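Long-range contact in endo-1,4-beta-xylanase 1 (Hypocrea jecorina, PDB 1XYN), which cleaves internal beta-1,4-xylosidic bonds in the main chain of xylan, releasing shorter xylooligosaccharides and xylose: residues V35-S44 / M156-E164. Sequence-based numbering, arbitrary orientation.
Sequences VVGVGWTTGS and MNYQVVAVE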
ATOM      1  N   VAL A  35       0.732   7.341   9.383  1.00 16.26           N
ATOM      2  CA  VAL A  35       0.186   6.816  10.626  1.00 13.32           C
ATOM      3  C   VAL A  35       1.157   7.191  11.740  1.00 15.22           C
ATOM      4  O   VAL A  35       2.260   6.646  11.806  1.00 16.66           O
ATOM      5  CB  VAL A  35       0.067   5.268  10.599  1.00 16.29           C
ATOM      6  CG1 VAL A  35      -0.668   4.777  11.848  1.00 11.33           C
ATOM      7  CG2 VAL A  35      -0.628   4.797   9.335  1.00 10.35           C
ATOM      8  N   VAL A  36       0.769   8.137  12.595  1.00 11.30           N
ATOM      9  CA  VAL A  36       1.633   8.546  13.701  1.00  9.06           C
ATOM     10  C   VAL A  36       0.884   8.460  15.020  1.00 13.86           C
ATOM     11  O   VAL A  36      -0.327   8.660  15.073  1.00 16.66           O
ATOM     12  CB  VAL A  36       2.126  10.002  13.562  1.00  9.23           C
ATOM     13  CG1 VAL A  36       2.988  10.171  12.328  1.00  6.90           C
ATOM     14  CG2 VAL A  36       0.941  10.959  13.557  1.00  7.58           C
ATOM     15  N   GLY A  37       1.621   8.217  16.095  1.00  9.97           N
ATOM     16  CA  GLY A  37       1.006   8.135  17.404  1.00  6.77           C
ATOM     17  C   GLY A  37       1.967   7.485  18.367  1.00  7.01           C
ATOM     18  O   GLY A  37       3.070   7.099  17.977  1.00  7.28           O
ATOM     19  N   VAL A  38       1.553   7.356  19.620  1.00  8.04           N
ATOM     20  CA  VAL A  38       2.401   6.751  20.644  1.00 12.42           C
ATOM     21  C   VAL A  38       1.667   5.668  21.427  1.00  8.39           C
ATOM     22  O   VAL A  38       0.444   5.674  21.521  1.00 14.02           O
ATOM     23  CB  VAL A  38       2.965   7.821  21.623  1.00 11.83           C
ATOM     24  CG1 VAL A  38       3.752   8.873  20.850  1.00  6.53           C
ATOM     25  CG2 VAL A  38       1.848   8.463  22.432  1.00  9.11           C
ATOM     26  N   GLY A  39       2.420   4.745  22.001  1.00 11.82           N
ATOM     27  CA  GLY A  39       1.803   3.678  22.756  1.00 15.25           C
ATOM     28  C   GLY A  39       2.771   2.678  23.356  1.00 19.42           C
ATOM     29  O   GLY A  39       3.746   3.065  24.004  1.00 20.68           O
ATOM     30  N   TRP A  40       2.547   1.393  23.086  1.00 17.40           N
ATOM     31  CA  TRP A  40       3.374   0.348  23.673  1.00 20.65           C
ATOM     32  C   TRP A  40       3.891  -0.697  22.693  1.00 20.42           C
ATOM     33  O   TRP A  40       3.231  -1.036  21.715  1.00 22.60           O
ATOM     34  CB  TRP A  40       2.595  -0.315  24.820  1.00 20.62           C
ATOM     35  CG  TRP A  40       2.054   0.694  25.815  1.00 21.78           C
ATOM     36  CD1 TRP A  40       2.634   1.074  26.993  1.00 22.91           C
ATOM     37  CD2 TRP A  40       0.874   1.512  25.668  1.00 21.65           C
ATOM     38  NE1 TRP A  40       1.896   2.081  27.579  1.00 21.33           N
ATOM     39  CE2 TRP A  40       0.816   2.369  26.789  1.00 19.47           C
ATOM     40  CE3 TRP A  40      -0.131   1.606  24.693  1.00 17.33           C
ATOM     41  CZ2 TRP A  40      -0.210   3.310  26.960  1.00 23.82           C
ATOM     42  CZ3 TRP A  40      -1.145   2.539  24.865  1.00 15.47           C
ATOM     43  CH2 TRP A  40      -1.177   3.380  25.990  1.00 20.84           C
ATOM     44  N   THR A  41       5.086  -1.199  22.975  1.00 19.20           N
ATOM     45  CA  THR A  41       5.743  -2.208  22.147  1.00 19.49           C
ATOM     46  C   THR A  41       4.965  -3.533  22.071  1.00 21.84           C
ATOM     47  O   THR A  41       5.045  -4.262  21.074  1.00 24.05           O
ATOM     48  CB  THR A  41       7.197  -2.441  22.652  1.00 21.52           C
ATOM     49  OG1 THR A  41       8.002  -1.297  22.325  1.00 15.36           O
ATOM     50  CG2 THR A  41       7.823  -3.689  22.031  1.00 23.60           C
ATOM     51  N   THR A  42       4.242  -3.853  23.138  1.00 21.67           N
ATOM     52  CA  THR A  42       3.436  -5.068  23.202  1.00 21.41           C
ATOM     53  C   THR A  42       2.110  -4.672  23.844  1.00 22.52           C
ATOM     54  O   THR A  42       2.069  -4.271  25.008  1.00 21.05           O
ATOM     55  CB  THR A  42       4.116  -6.167  24.049  1.00 26.41           C
ATOM     56  OG1 THR A  42       4.621  -5.592  25.258  1.00 36.72           O
ATOM     57  CG2 THR A  42       5.266  -6.819  23.297  1.00 15.93           C
ATOM     58  N   GLY A  43       1.038  -4.740  23.063  1.00 24.34           N
ATOM     59  CA  GLY A  43      -0.276  -4.365  23.552  1.00 21.64           C
ATOM     60  C   GLY A  43      -0.847  -5.292  24.603  1.00 21.04           C
ATOM     61  O   GLY A  43      -0.460  -6.458  24.697  1.00 23.31           O
ATOM     62  N   SER A  44      -1.786  -4.778  25.386  1.00 20.74           N
ATOM     63  CA  SER A  44      -2.409  -5.574  26.432  1.00 21.03           C
ATOM     64  C   SER A  44      -3.924  -5.358  26.472  1.00 19.00           C
ATOM     65  O   SER A  44      -4.515  -4.812  25.537  1.00 16.98           O
ATOM     66  CB  SER A  44      -1.789  -5.235  27.794  1.00 19.76           C
ATOM     67  OG  SER A  44      -2.142  -3.926  28.215  1.00 28.01           O
ATOM     68  N   MET A 156       0.044 -10.553  20.540  1.00 16.39           N
ATOM     69  CA  MET A 156       0.009  -9.097  20.532  1.00 18.34           C
ATOM     70  C   MET A 156       1.353  -8.465  20.189  1.00 20.24           C
ATOM     71  O   MET A 156       2.391  -8.826  20.752  1.00 22.38           O
ATOM     72  CB  MET A 156      -0.436  -8.563  21.898  1.00 22.35           C
ATOM     73  CG  MET A 156      -1.907  -8.758  22.203  1.00 25.94           C
ATOM     74  SD  MET A 156      -2.946  -7.697  21.218  1.00 28.16           S
ATOM     75  CE  MET A 156      -3.460  -6.549  22.448  1.00 29.98           C
ATOM     76  N   ASN A 157       1.322  -7.530  19.243  1.00 18.20           N
ATOM     77  CA  ASN A 157       2.511  -6.793  18.856  1.00 11.75           C
ATOM     78  C   ASN A 157       2.266  -5.365  19.344  1.00 11.57           C
ATOM     79  O   ASN A 157       1.572  -5.192  20.338  1.00 14.32           O
ATOM     80  CB  ASN A 157       2.745  -6.849  17.353  1.00  9.99           C
ATOM     81  CG  ASN A 157       4.165  -6.466  16.985  1.00 13.25           C
ATOM     82  OD1 ASN A 157       4.476  -5.290  16.772  1.00 15.39           O
ATOM     83  ND2 ASN A 157       5.044  -7.457  16.942  1.00  4.40           N
ATOM     84  N   TYR A 158       2.762  -4.340  18.651  1.00  9.94           N
ATOM     85  CA  TYR A 158       2.557  -2.985  19.147  1.00  9.08           C
ATOM     86  C   TYR A 158       1.106  -2.495  19.141  1.00 14.50           C
ATOM     87  O   TYR A 158       0.264  -2.989  18.384  1.00 13.80           O
ATOM     88  CB  TYR A 158       3.518  -1.988  18.489  1.00 12.53           C
ATOM     89  CG  TYR A 158       3.222  -1.601  17.055  1.00 13.15           C
ATOM     90  CD1 TYR A 158       2.288  -0.601  16.764  1.00  8.09           C
ATOM     91  CD2 TYR A 158       3.933  -2.174  15.995  1.00 10.27           C
ATOM     92  CE1 TYR A 158       2.072  -0.177  15.460  1.00 10.58           C
ATOM     93  CE2 TYR A 158       3.728  -1.753  14.687  1.00  8.15           C
ATOM     94  CZ  TYR A 158       2.795  -0.754  14.424  1.00 12.56           C
ATOM     95  OH  TYR A 158       2.569  -0.334  13.124  1.00 15.15           O
ATOM     96  N   GLN A 159       0.823  -1.530  20.011  1.00 10.54           N
ATOM     97  CA  GLN A 159      -0.518  -0.984  20.160  1.00 13.32           C
ATOM     98  C   GLN A 159      -0.391   0.487  20.507  1.00 12.94           C
ATOM     99  O   GLN A 159       0.097   0.840  21.575  1.00 16.50           O
ATOM    100  CB  GLN A 159      -1.233  -1.747  21.278  1.00 13.24           C
ATOM    101  CG  GLN A 159      -2.641  -1.311  21.602  1.00 22.39           C
ATOM    102  CD  GLN A 159      -3.216  -2.112  22.767  1.00 27.63           C
ATOM    103  OE1 GLN A 159      -3.108  -1.711  23.927  1.00 28.16           O
ATOM    104  NE2 GLN A 159      -3.801  -3.262  22.461  1.00 26.89           N
ATOM    105  N   VAL A 160      -0.834   1.349  19.598  1.00 16.05           N
ATOM    106  CA  VAL A 160      -0.740   2.787  19.803  1.00 11.57           C
ATOM    107  C   VAL A 160      -2.069   3.484  19.582  1.00  9.21           C
ATOM    108  O   VAL A 160      -3.044   2.863  19.199  1.00 11.90           O
ATOM    109  CB  VAL A 160       0.290   3.431  18.811  1.00  8.97           C
ATOM    110  CG1 VAL A 160       1.715   2.941  19.094  1.00  7.36           C
ATOM    111  CG2 VAL A 160      -0.096   3.122  17.371  1.00 12.91           C
ATOM    112  N   VAL A 161      -2.102   4.765  19.928  1.00 10.95           N
ATOM    113  CA  VAL A 161      -3.250   5.625  19.703  1.00  9.07           C
ATOM    114  C   VAL A 161      -2.687   6.426  18.533  1.00 12.17           C
ATOM    115  O   VAL A 161      -1.690   7.125  18.688  1.00  7.57           O
ATOM    116  CB  VAL A 161      -3.500   6.562  20.886  1.00  7.81           C
ATOM    117  CG1 VAL A 161      -4.518   7.630  20.509  1.00 12.11           C
ATOM    118  CG2 VAL A 161      -3.987   5.768  22.075  1.00 15.98           C
ATOM    119  N   ALA A 162      -3.276   6.272  17.354  1.00 12.81           N
ATOM    120  CA  ALA A 162      -2.763   6.956  16.176  1.00 11.82           C
ATOM    121  C   ALA A 162      -3.748   7.803  15.381  1.00 14.52           C
ATOM    122  O   ALA A 162      -4.970   7.655  15.482  1.00 12.88           O
ATOM    123  CB  ALA A 162      -2.090   5.932  15.253  1.00  9.78           C
ATOM    124  N   VAL A 163      -3.186   8.736  14.622  1.00 12.91           N
ATOM    125  CA  VAL A 163      -3.950   9.613  13.752  1.00 12.25           C
ATOM    126  C   VAL A 163      -3.454   9.215  12.376  1.00 12.10           C
ATOM    127  O   VAL A 163      -2.253   9.021  12.179  1.00 12.70           O
ATOM    128  CB  VAL A 163      -3.631  11.105  14.004  1.00 14.08           C
ATOM    129  CG1 VAL A 163      -4.221  11.965  12.902  1.00 18.46           C
ATOM    130  CG2 VAL A 163      -4.199  11.548  15.345  1.00 16.66           C
ATOM    131  N   GLU A 164      -4.377   9.021  11.445  1.00 10.65           N
ATOM    132  CA  GLU A 164      -4.013   8.622  10.090  1.00 11.62           C
ATOM    133  C   GLU A 164      -4.794   9.478   9.116  1.00 13.26           C
ATOM    134  O   GLU A 164      -5.947   9.820   9.368  1.00 12.01           O
ATOM    135  CB  GLU A 164      -4.312   7.132   9.873  1.00 12.98           C
ATOM    136  CG  GLU A 164      -4.134   6.641   8.433  1.00  4.97           C
ATOM    137  CD  GLU A 164      -4.168   5.115   8.297  1.00 14.76           C
ATOM    138  OE1 GLU A 164      -4.509   4.427   9.284  1.00 15.48           O
ATOM    139  OE2 GLU A 164      -3.847   4.600   7.199  1.00 17.20           O
TER
HETATM  140  O   HOH W   1       7.015  -4.800  18.928  1.00 38.98           O
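Q159 and W40 face each other as a hydrogen-bonded antiparallel pair in the curved inner sheet of the family 11 jelly roll, with both side chains on the side packed by I48 of strand 48-56. Their backbones exchange two bonds, W40 N to Q159 O at 2.9 Å and Q159 N to W40 O at 3.0 Å. The indole also brings its CE3 edge to 3.2 Å from Q159 O, near the ring plane. Beyond W40 the chain leaves the strand and folds back alongside the Q159 side chain, where G43 N donates to N157 O at 2.8 Å. Q159 reaches along the G43-S44 backbone because its chain is straight from the first torsion (chi1 179°) through the second: CB lies 3.6 Å from G43 CA, and NE2 goes on to bond the hydroxyl of Y76. Cut back to an alanine, Q159 would keep CB against G43 but lose the amide, which is likely to leave the Y76 hydroxyl without that partner and a gap beside G43-S44. At the far end, on the cleft-facing side, V35 and E164, the predicted proton donor, whose OE1 is hydrogen-bonded to the hydroxyl of Y77, form a non-hydrogen-bonded pair. V35 puts CG1 against A162 CB at 3.9 Å, while the V35 and E164 side chains cross obliquely, bringing V35 CG2 to 3.7 Å from E164 CD.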